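Local coordinates for NADPH Quinone Oxidoreductase (Streptococcus mutans, PDB 4F8Y), which probably catalyses the NADPH-dependent reduction of quinones such as menadione, using a bound flavin-adenine dinucleotide as its redox cofactor, at residues Phe81-Ser86 with Gln139-Val144; Ile124-Asn129 with Leu160-Ser165. All blocks are in the same frame, centred on the assembly; numbering follows the deposited sequence.

Contact 1: Phe81-Ser86 with Gln139-Val144; sequences FPIWWS and QDYGKV. With FAD (flavin-adenine dinucleotide), chain E; VK3 (menadione), chain H.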
loop_
_atom_site.group_PDB
_atom_site.type_symbol
_atom_site.label_atom_id
_atom_site.label_comp_id
_atom_site.label_asym_id
_atom_site.label_seq_id
_atom_site.Cartn_x
_atom_site.Cartn_y
_atom_site.Cartn_z
ATOM N N PHE A 81 3.275 -8.172 -8.918
ATOM C CA PHE A 81 3.970 -6.993 -8.390
ATOM C C PHE A 81 5.191 -7.302 -7.513
ATOM O O PHE A 81 5.246 -8.362 -6.880
ATOM C CB PHE A 81 2.988 -6.067 -7.635
ATOM C CG PHE A 81 2.301 -6.716 -6.457
ATOM C CD1 PHE A 81 2.867 -6.674 -5.194
ATOM C CD2 PHE A 81 1.075 -7.344 -6.611
ATOM C CE1 PHE A 81 2.227 -7.267 -4.110
ATOM C CE2 PHE A 81 0.431 -7.931 -5.531
ATOM C CZ PHE A 81 1.008 -7.894 -4.280
ATOM N N PRO A 82 6.171 -6.368 -7.478
ATOM C CA PRO A 82 7.263 -6.455 -6.497
ATOM C C PRO A 82 6.764 -6.009 -5.132
ATOM O O PRO A 82 5.909 -5.124 -5.053
ATOM C CB PRO A 82 8.295 -5.427 -6.991
ATOM C CG PRO A 82 7.662 -4.673 -8.108
ATOM C CD PRO A 82 6.239 -5.131 -8.277
ATOM N N ILE A 83 7.291 -6.609 -4.073
ATOM C CA ILE A 83 7.055 -6.106 -2.733
ATOM C C ILE A 83 7.855 -4.815 -2.537
ATOM O O ILE A 83 9.082 -4.823 -2.660
ATOM C CB ILE A 83 7.472 -7.136 -1.665
ATOM C CG1 ILE A 83 6.516 -8.328 -1.680
ATOM C CG2 ILE A 83 7.484 -6.503 -0.280
ATOM C CD1 ILE A 83 5.055 -7.935 -1.575
ATOM N N TRP A 84 7.160 -3.708 -2.272
ATOM C CA TRP A 84 7.823 -2.465 -1.858
ATOM C C TRP A 84 7.379 -2.098 -0.440
ATOM O O TRP A 84 6.184 -1.908 -0.174
ATOM C CB TRP A 84 7.526 -1.293 -2.812
ATOM C CG TRP A 84 8.103 -1.417 -4.201
ATOM C CD1 TRP A 84 9.019 -2.331 -4.643
ATOM C CD2 TRP A 84 7.811 -0.569 -5.317
ATOM N NE1 TRP A 84 9.304 -2.111 -5.972
ATOM C CE2 TRP A 84 8.578 -1.035 -6.407
ATOM C CE3 TRP A 84 6.973 0.538 -5.501
ATOM C CZ2 TRP A 84 8.525 -0.434 -7.665
ATOM C CZ3 TRP A 84 6.927 1.137 -6.748
ATOM C CH2 TRP A 84 7.696 0.648 -7.815
ATOM N N TRP A 85 8.342 -2.010 0.473
ATOM C CA TRP A 85 8.036 -1.766 1.883
ATOM C C TRP A 85 6.902 -2.648 2.433
ATOM O O TRP A 85 5.910 -2.151 2.969
ATOM C CB TRP A 85 7.790 -0.275 2.122
ATOM C CG TRP A 85 9.032 0.530 1.860
ATOM C CD1 TRP A 85 9.277 1.342 0.790
ATOM C CD2 TRP A 85 10.215 0.563 2.670
ATOM N NE1 TRP A 85 10.533 1.894 0.893
ATOM C CE2 TRP A 85 11.129 1.435 2.039
ATOM C CE3 TRP A 85 10.587 -0.052 3.871
ATOM C CZ2 TRP A 85 12.390 1.709 2.571
ATOM C CZ3 TRP A 85 11.839 0.220 4.395
ATOM C CH2 TRP A 85 12.725 1.094 3.746
ATOM N N SER A 86 7.079 -3.964 2.272
ATOM C CA SER A 86 6.207 -4.996 2.838
ATOM C C SER A 86 4.843 -5.136 2.160
ATOM O O SER A 86 4.026 -5.951 2.581
ATOM C CB SER A 86 6.021 -4.763 4.335
ATOM O OG SER A 86 7.271 -4.551 4.960
ATOM N N GLN A 139 4.574 -8.914 8.675
ATOM C CA GLN A 139 3.304 -8.292 8.322
ATOM C C GLN A 139 3.192 -8.147 6.804
ATOM O O GLN A 139 4.171 -7.799 6.126
ATOM C CB GLN A 139 3.183 -6.923 8.991
ATOM C CG GLN A 139 3.206 -6.997 10.497
ATOM C CD GLN A 139 1.927 -7.563 11.042
ATOM O OE1 GLN A 139 0.856 -7.040 10.773
ATOM N NE2 GLN A 139 2.024 -8.640 11.808
ATOM N N ASP A 140 1.997 -8.431 6.282
ATOM C CA ASP A 140 1.673 -8.250 4.866
ATOM C C ASP A 140 2.504 -9.154 3.942
ATOM O O ASP A 140 2.351 -10.381 3.967
ATOM C CB ASP A 140 1.785 -6.775 4.467
ATOM C CG ASP A 140 1.051 -6.458 3.184
ATOM O OD1 ASP A 140 0.555 -7.399 2.533
ATOM O OD2 ASP A 140 0.974 -5.270 2.822
ATOM N N TYR A 141 3.382 -8.564 3.132
ATOM C CA TYR A 141 4.057 -9.317 2.063
ATOM C C TYR A 141 3.064 -10.099 1.187
ATOM O O TYR A 141 3.262 -11.290 0.906
ATOM C CB TYR A 141 5.126 -10.258 2.630
ATOM C CG TYR A 141 6.449 -9.582 2.901
ATOM C CD1 TYR A 141 7.536 -9.779 2.059
ATOM C CD2 TYR A 141 6.612 -8.747 3.995
ATOM C CE1 TYR A 141 8.753 -9.160 2.302
ATOM C CE2 TYR A 141 7.823 -8.125 4.243
ATOM C CZ TYR A 141 8.887 -8.335 3.392
ATOM O OH TYR A 141 10.087 -7.720 3.639
ATOM N N GLY A 142 2.008 -9.418 0.749
ATOM C CA GLY A 142 0.985 -10.035 -0.080
ATOM C C GLY A 142 -0.176 -10.619 0.705
ATOM O O GLY A 142 -1.231 -10.887 0.135
ATOM N N LYS A 143 0.024 -10.816 2.008
ATOM C CA LYS A 143 -1.011 -11.354 2.891
ATOM C C LYS A 143 -2.178 -10.387 3.141
ATOM O O LYS A 143 -3.301 -10.825 3.357
ATOM C CB LYS A 143 -0.413 -11.839 4.222
ATOM C CG LYS A 143 0.466 -13.072 4.098
ATOM C CD LYS A 143 0.919 -13.579 5.462
ATOM C CE LYS A 143 1.925 -12.631 6.110
ATOM N NZ LYS A 143 2.455 -13.149 7.400
ATOM N N VAL A 144 -1.922 -9.084 3.123
ATOM C CA VAL A 144 -3.011 -8.115 3.255
ATOM C C VAL A 144 -3.968 -8.212 2.057
ATOM O O VAL A 144 -5.164 -8.419 2.235
ATOM C CB VAL A 144 -2.497 -6.657 3.461
ATOM C CG1 VAL A 144 -3.601 -5.644 3.207
ATOM C CG2 VAL A 144 -1.926 -6.485 4.862
HETATM P PA FAD E . 14.763 -6.521 -11.355
HETATM O O1A FAD E . 15.754 -5.427 -10.628
HETATM O O2A FAD E . 14.135 -5.919 -12.527
HETATM O O5B FAD E . 15.612 -7.849 -11.778
HETATM C C5B FAD E . 16.116 -8.673 -10.761
HETATM C C4B FAD E . 17.083 -9.730 -11.267
HETATM O O4B FAD E . 16.543 -10.701 -12.225
HETATM C C3B FAD E . 18.359 -9.185 -12.028
HETATM O O3B FAD E . 19.630 -9.597 -11.616
HETATM C C2B FAD E . 17.970 -9.344 -13.484
HETATM O O2B FAD E . 18.961 -9.129 -14.452
HETATM C C1B FAD E . 17.295 -10.656 -13.404
HETATM N N9A FAD E . 16.488 -11.028 -14.563
HETATM C C8A FAD E . 15.774 -10.226 -15.358
HETATM N N7A FAD E . 15.152 -11.013 -16.312
HETATM C C5A FAD E . 15.504 -12.322 -16.076
HETATM C C6A FAD E . 15.180 -13.497 -16.708
HETATM N N6A FAD E . 14.300 -13.479 -17.866
HETATM N N1A FAD E . 15.676 -14.658 -16.265
HETATM C C2A FAD E . 16.502 -14.684 -15.190
HETATM N N3A FAD E . 16.822 -13.517 -14.566
HETATM C C4A FAD E . 16.322 -12.347 -15.011
HETATM N N1 FAD E . 12.130 -6.618 -0.900
HETATM C C2 FAD E . 12.183 -7.190 0.524
HETATM O O2 FAD E . 12.157 -8.577 0.620
HETATM N N3 FAD E . 11.157 -6.479 1.447
HETATM C C4 FAD E . 10.915 -4.910 1.361
HETATM O O4 FAD E . 9.706 -4.508 1.912
HETATM C C4X FAD E . 11.144 -4.324 -0.050
HETATM N N5 FAD E . 10.928 -2.909 -0.337
HETATM C C5X FAD E . 11.364 -2.309 -1.583
HETATM C C6 FAD E . 11.024 -0.952 -1.805
HETATM C C7 FAD E . 11.406 -0.348 -2.969
HETATM C C7M FAD E . 11.031 1.110 -3.220
HETATM C C8 FAD E . 12.103 -1.045 -3.894
HETATM C C8M FAD E . 12.526 -0.376 -5.198
HETATM C C9 FAD E . 12.430 -2.357 -3.674
HETATM C C9A FAD E . 12.042 -2.988 -2.473
HETATM N N10 FAD E . 12.393 -4.376 -2.275
HETATM C C10 FAD E . 12.002 -5.114 -1.067
HETATM C "C1'" FAD E . 12.985 -5.135 -3.356
HETATM C "C2'" FAD E . 12.031 -5.695 -4.410
HETATM O "O2'" FAD E . 10.978 -6.493 -3.928
HETATM C "C3'" FAD E . 12.777 -6.296 -5.584
HETATM O "O3'" FAD E . 13.669 -5.405 -6.188
HETATM C "C4'" FAD E . 11.805 -6.899 -6.578
HETATM O "O4'" FAD E . 10.805 -7.678 -6.003
HETATM C "C5'" FAD E . 12.483 -7.629 -7.714
HETATM O "O5'" FAD E . 11.679 -7.702 -8.842
HETATM P P FAD E . 12.099 -6.695 -10.065
HETATM O O1P FAD E . 11.142 -7.022 -11.363
HETATM O O2P FAD E . 11.972 -5.306 -9.630
HETATM O O3P FAD E . 13.692 -7.086 -10.242
HETATM C C1K VK3 H . 13.854 -2.381 1.430
HETATM O O1K VK3 H . 13.750 -1.108 0.854
HETATM C C2K VK3 H . 13.254 -2.634 2.772
HETATM C C3K VK3 H . 13.366 -3.884 3.354
HETATM C C4K VK3 H . 14.049 -4.924 2.669
HETATM O O4K VK3 H . 14.162 -6.184 3.289
HETATM C C5K VK3 H . 14.625 -4.678 1.371
HETATM C C6K VK3 H . 15.312 -5.701 0.666
HETATM C C7K VK3 H . 15.854 -5.454 -0.570
HETATM C C8K VK3 H . 15.729 -4.107 -1.190
HETATM C C9K VK3 H . 15.071 -3.123 -0.509
HETATM C C10 VK3 H . 14.506 -3.374 0.766
HETATM C C11 VK3 H . 12.773 -4.150 4.739
#

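Contact 2: Ile124-Asn129 with Leu160-Ser165; sequences IITTHN and LTELTS. With FAD (flavin-adenine dinucleotide), chain E; VK3 (menadione), chain H.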
loop_
_atom_site.group_PDB
_atom_site.type_symbol
_atom_site.label_atom_id
_atom_site.label_comp_id
_atom_site.label_asym_id
_atom_site.label_seq_id
_atom_site.Cartn_x
_atom_site.Cartn_y
_atom_site.Cartn_z
ATOM N N ILE A 124 -2.063 -14.183 -6.838
ATOM C CA ILE A 124 -1.149 -13.090 -6.563
ATOM C C ILE A 124 0.271 -13.609 -6.746
ATOM O O ILE A 124 0.664 -14.598 -6.120
ATOM C CB ILE A 124 -1.326 -12.542 -5.138
ATOM C CG1 ILE A 124 -2.727 -11.957 -4.959
ATOM C CG2 ILE A 124 -0.249 -11.515 -4.835
ATOM C CD1 ILE A 124 -3.159 -11.832 -3.522
ATOM N N ILE A 125 1.024 -12.963 -7.631
ATOM C CA ILE A 125 2.427 -13.312 -7.833
ATOM C C ILE A 125 3.344 -12.195 -7.331
ATOM O O ILE A 125 3.348 -11.088 -7.869
ATOM C CB ILE A 125 2.753 -13.665 -9.306
ATOM C CG1 ILE A 125 1.737 -14.665 -9.858
ATOM C CG2 ILE A 125 4.152 -14.261 -9.402
ATOM C CD1 ILE A 125 1.755 -14.776 -11.364
ATOM N N THR A 126 4.110 -12.507 -6.291
ATOM C CA THR A 126 4.979 -11.531 -5.651
ATOM C C THR A 126 6.457 -11.858 -5.858
ATOM O O THR A 126 6.840 -13.020 -6.007
ATOM C CB THR A 126 4.709 -11.429 -4.120
ATOM O OG1 THR A 126 4.297 -12.703 -3.619
ATOM C CG2 THR A 126 3.623 -10.427 -3.820
ATOM N N THR A 127 7.274 -10.810 -5.870
ATOM C CA THR A 127 8.723 -10.938 -5.834
ATOM C C THR A 127 9.263 -10.117 -4.647
ATOM O O THR A 127 8.721 -9.069 -4.313
ATOM C CB THR A 127 9.361 -10.493 -7.179
ATOM O OG1 THR A 127 8.994 -9.139 -7.483
ATOM C CG2 THR A 127 8.889 -11.389 -8.305
ATOM N N HIS A 128 10.311 -10.607 -3.993
ATOM C CA HIS A 128 10.985 -9.843 -2.937
ATOM C C HIS A 128 12.319 -10.492 -2.530
ATOM O O HIS A 128 12.658 -11.570 -3.013
ATOM C CB HIS A 128 10.072 -9.641 -1.722
ATOM C CG HIS A 128 9.611 -10.918 -1.089
ATOM N ND1 HIS A 128 10.393 -11.641 -0.212
ATOM C CD2 HIS A 128 8.446 -11.598 -1.202
ATOM C CE1 HIS A 128 9.731 -12.714 0.182
ATOM N NE2 HIS A 128 8.546 -12.712 -0.401
ATOM N N ASN A 129 13.064 -9.829 -1.647
ATOM C CA ASN A 129 14.401 -10.279 -1.238
ATOM C C ASN A 129 14.485 -10.958 0.131
ATOM O O ASN A 129 15.584 -11.249 0.610
ATOM C CB ASN A 129 15.365 -9.098 -1.242
ATOM C CG ASN A 129 15.803 -8.722 -2.613
ATOM O OD1 ASN A 129 15.991 -9.587 -3.469
ATOM N ND2 ASN A 129 15.979 -7.430 -2.845
ATOM N N LEU A 160 -1.575 -17.496 -3.342
ATOM C CA LEU A 160 -0.465 -16.576 -3.117
ATOM C C LEU A 160 0.859 -17.257 -3.464
ATOM O O LEU A 160 1.277 -18.211 -2.810
ATOM C CB LEU A 160 -0.465 -16.048 -1.677
ATOM C CG LEU A 160 0.694 -15.145 -1.249
ATOM C CD1 LEU A 160 0.976 -14.079 -2.286
ATOM C CD2 LEU A 160 0.411 -14.508 0.115
ATOM N N THR A 161 1.499 -16.756 -4.512
ATOM C CA THR A 161 2.738 -17.318 -5.017
ATOM C C THR A 161 3.886 -16.333 -4.796
ATOM O O THR A 161 3.971 -15.291 -5.456
ATOM C CB THR A 161 2.604 -17.688 -6.517
ATOM O OG1 THR A 161 1.670 -18.766 -6.658
ATOM C CG2 THR A 161 3.953 -18.111 -7.111
ATOM N N GLU A 162 4.765 -16.674 -3.857
ATOM C CA GLU A 162 5.871 -15.806 -3.468
ATOM C C GLU A 162 7.200 -16.302 -4.038
ATOM O O GLU A 162 7.623 -17.421 -3.758
ATOM C CB GLU A 162 5.948 -15.713 -1.943
ATOM C CG GLU A 162 4.583 -15.668 -1.302
ATOM C CD GLU A 162 4.628 -15.773 0.199
ATOM O OE1 GLU A 162 5.204 -14.868 0.836
ATOM O OE2 GLU A 162 4.066 -16.746 0.747
ATOM N N LEU A 163 7.840 -15.461 -4.844
ATOM C CA LEU A 163 9.167 -15.740 -5.374
ATOM C C LEU A 163 10.184 -14.997 -4.506
ATOM O O LEU A 163 10.395 -13.787 -4.661
ATOM C CB LEU A 163 9.266 -15.321 -6.849
ATOM C CG LEU A 163 8.129 -15.763 -7.790
ATOM C CD1 LEU A 163 8.452 -15.460 -9.249
ATOM C CD2 LEU A 163 7.796 -17.233 -7.606
ATOM N N THR A 164 10.797 -15.740 -3.586
ATOM C CA THR A 164 11.601 -15.167 -2.508
ATOM C C THR A 164 13.096 -15.062 -2.858
ATOM O O THR A 164 13.537 -15.561 -3.901
ATOM C CB THR A 164 11.396 -15.959 -1.192
ATOM O OG1 THR A 164 11.942 -17.275 -1.327
ATOM C CG2 THR A 164 9.912 -16.074 -0.860
ATOM N N SER A 165 13.859 -14.406 -1.983
ATOM C CA SER A 165 15.288 -14.161 -2.202
ATOM C C SER A 165 15.540 -13.974 -3.690
ATOM O O SER A 165 16.423 -14.612 -4.270
ATOM C CB SER A 165 16.127 -15.318 -1.655
ATOM O OG SER A 165 15.757 -15.620 -0.325
HETATM P PA FAD E . 14.763 -6.521 -11.355
HETATM O O1A FAD E . 15.754 -5.427 -10.628
HETATM O O2A FAD E . 14.135 -5.919 -12.527
HETATM O O5B FAD E . 15.612 -7.849 -11.778
HETATM C C5B FAD E . 16.116 -8.673 -10.761
HETATM C C4B FAD E . 17.083 -9.730 -11.267
HETATM O O4B FAD E . 16.543 -10.701 -12.225
HETATM C C3B FAD E . 18.359 -9.185 -12.028
HETATM O O3B FAD E . 19.630 -9.597 -11.616
HETATM C C2B FAD E . 17.970 -9.344 -13.484
HETATM O O2B FAD E . 18.961 -9.129 -14.452
HETATM C C1B FAD E . 17.295 -10.656 -13.404
HETATM N N9A FAD E . 16.488 -11.028 -14.563
HETATM C C8A FAD E . 15.774 -10.226 -15.358
HETATM N N7A FAD E . 15.152 -11.013 -16.312
HETATM C C5A FAD E . 15.504 -12.322 -16.076
HETATM C C6A FAD E . 15.180 -13.497 -16.708
HETATM N N6A FAD E . 14.300 -13.479 -17.866
HETATM N N1A FAD E . 15.676 -14.658 -16.265
HETATM C C2A FAD E . 16.502 -14.684 -15.190
HETATM N N3A FAD E . 16.822 -13.517 -14.566
HETATM C C4A FAD E . 16.322 -12.347 -15.011
HETATM N N1 FAD E . 12.130 -6.618 -0.900
HETATM C C2 FAD E . 12.183 -7.190 0.524
HETATM O O2 FAD E . 12.157 -8.577 0.620
HETATM N N3 FAD E . 11.157 -6.479 1.447
HETATM C C4 FAD E . 10.915 -4.910 1.361
HETATM O O4 FAD E . 9.706 -4.508 1.912
HETATM C C4X FAD E . 11.144 -4.324 -0.050
HETATM N N5 FAD E . 10.928 -2.909 -0.337
HETATM C C5X FAD E . 11.364 -2.309 -1.583
HETATM C C6 FAD E . 11.024 -0.952 -1.805
HETATM C C7 FAD E . 11.406 -0.348 -2.969
HETATM C C7M FAD E . 11.031 1.110 -3.220
HETATM C C8 FAD E . 12.103 -1.045 -3.894
HETATM C C8M FAD E . 12.526 -0.376 -5.198
HETATM C C9 FAD E . 12.430 -2.357 -3.674
HETATM C C9A FAD E . 12.042 -2.988 -2.473
HETATM N N10 FAD E . 12.393 -4.376 -2.275
HETATM C C10 FAD E . 12.002 -5.114 -1.067
HETATM C "C1'" FAD E . 12.985 -5.135 -3.356
HETATM C "C2'" FAD E . 12.031 -5.695 -4.410
HETATM O "O2'" FAD E . 10.978 -6.493 -3.928
HETATM C "C3'" FAD E . 12.777 -6.296 -5.584
HETATM O "O3'" FAD E . 13.669 -5.405 -6.188
HETATM C "C4'" FAD E . 11.805 -6.899 -6.578
HETATM O "O4'" FAD E . 10.805 -7.678 -6.003
HETATM C "C5'" FAD E . 12.483 -7.629 -7.714
HETATM O "O5'" FAD E . 11.679 -7.702 -8.842
HETATM P P FAD E . 12.099 -6.695 -10.065
HETATM O O1P FAD E . 11.142 -7.022 -11.363
HETATM O O2P FAD E . 11.972 -5.306 -9.630
HETATM O O3P FAD E . 13.692 -7.086 -10.242
HETATM C C1K VK3 H . 13.854 -2.381 1.430
HETATM O O1K VK3 H . 13.750 -1.108 0.854
HETATM C C2K VK3 H . 13.254 -2.634 2.772
HETATM C C3K VK3 H . 13.366 -3.884 3.354
HETATM C C4K VK3 H . 14.049 -4.924 2.669
HETATM O O4K VK3 H . 14.162 -6.184 3.289
HETATM C C5K VK3 H . 14.625 -4.678 1.371
HETATM C C6K VK3 H . 15.312 -5.701 0.666
HETATM C C7K VK3 H . 15.854 -5.454 -0.570
HETATM C C8K VK3 H . 15.729 -4.107 -1.190
HETATM C C9K VK3 H . 15.071 -3.123 -0.509
HETATM C C10 VK3 H . 14.506 -3.374 0.766
HETATM C C11 VK3 H . 12.773 -4.150 4.739
HETATM O O HOH W 1 5.294 -12.237 -0.791
#

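Contact 1: Phe81-Ser86 with Gln139-Val144
Ile83 keeps CG1 beside its backbone N (chi1 -70°), which swings the CG2 methyl to the far side, onto the ring of Tyr141. The tyrosine turns CG away from its carbonyl carbon and beside its own N (chi1 -83°), which carries the ring past Ile83 and Ser86 toward the flavin. The two side chains cross at about a right angle. Ile83 CG2 lies over the ring face, 3.9 Å from Tyr141 CE1 and nearer the rim than the middle. Ser86 CA meets the same face off-centre, a second CH-pi contact. The backbones are joined by one hydrogen bond, from Tyr141 N to Ser86 O at 2.7 Å. Beside it, Asp140 OD2 lies 3.1 Å from Ser86 O; both are acceptors, so the contact is probably unfavourable by itself. The other carboxylate oxygen is paired. Asp140 OD1 receives Val144 N at 3.1 Å, from above the carboxylate plane, and a weak bond from Gly142 N. The aspartate thus ties the type I' turn Asp140-Lys143 to the start of helix 143-150. Ser86 OG turns to another partner, Gln148 of the second subunit.

The flavin closes the arrangement. FAD N3 donates to Tyr141 OH at 2.7 Å, and Thr130 bonds the same hydroxyl. Ser86 N donates to FAD O4 at 2.7 Å, and Trp85 N to FAD N5 at 2.9 Å, with an angle of 161°. Menadione O1K lies over the Trp85 ring, 3.6 Å from CZ2. From this contact the pyrimidine ring meets one acceptor at N3 and one donor at O4, matching its imide, which should help orient the flavin. Trp85 N suits the bare N5 of oxidised flavin, a bond probably lost or rearranged once N5 carries a proton. The O4 donor could draw electron density toward the pyrimidine ring.

Contact 2: Ile124-Asn129 with Leu160-Ser165
Thr161 N donates to Ile124 O at 2.8 Å, nearly straight on to the carbonyl. This bond belongs to the parallel pairing of strands 120-127 and 155-163, in the flavodoxin-like fold. The pair belongs to a beta-alpha-beta unit whose connecting helix is 143-150. The ladder continues with Thr126 N to Thr161 O at 2.9 Å and Leu163 N to Thr126 O at 2.9 Å. A longer bond, His128 N to Leu163 O at 3.3 Å, carries it just past the strand ends.

Ile124, Thr126, Leu160 and Glu162 share one face of the sheet. Leu160 CD1 fits against Ile124 CG2 at 3.8 Å and also touches Thr126 OG1. That hydroxyl donates to a water, which in turn donates to Glu162 OE1. The water thus links the two strands by their side chains. Ile125, Thr127, Thr161 and Leu163 point to the other face, where helix 15-26 packs through Ile19.

Beyond the strands, His128 has CG between its backbone N and carbonyl carbon (chi1 60°). This lays the imidazole alongside Thr164, whose CG2 lies 3.5 Å from His128 CE1, while Thr164 CA sits over one ring face. Glu162 OE1 lies near the ring edge on the NE2 side, too far for a bond, and His128 ND1 is bonded to Thr130 N.

The strand end faces the cofactor. Thr127 OG1 shares a hydrogen bond with FAD O4', and Asn16 bonds the same hydroxyl. Two residues on, Asn129 N donates to FAD O2 at 2.7 Å.

The centres of contacts 1 and 2 lie 9 Å apart, on the same side of the chain's centre. Their segments alternate along the chain: 81-86, 124-129, 139-144, 160-165. Strands 76-82, 120-127 and 155-163 are consecutive neighbours in the parallel five-stranded sheet, and helix 143-150 connects the last two. The contacts meet directly where the first two strands end: Ile83 N lies 2.9 Å from Thr127 O, a probable hydrogen bond. Both therefore sit at the C-terminal ends of the strands, the usual cofactor edge of a flavodoxin-like fold. Together they supply part of the FAD site and touch menadione, and contact 1 also reaches the second subunit.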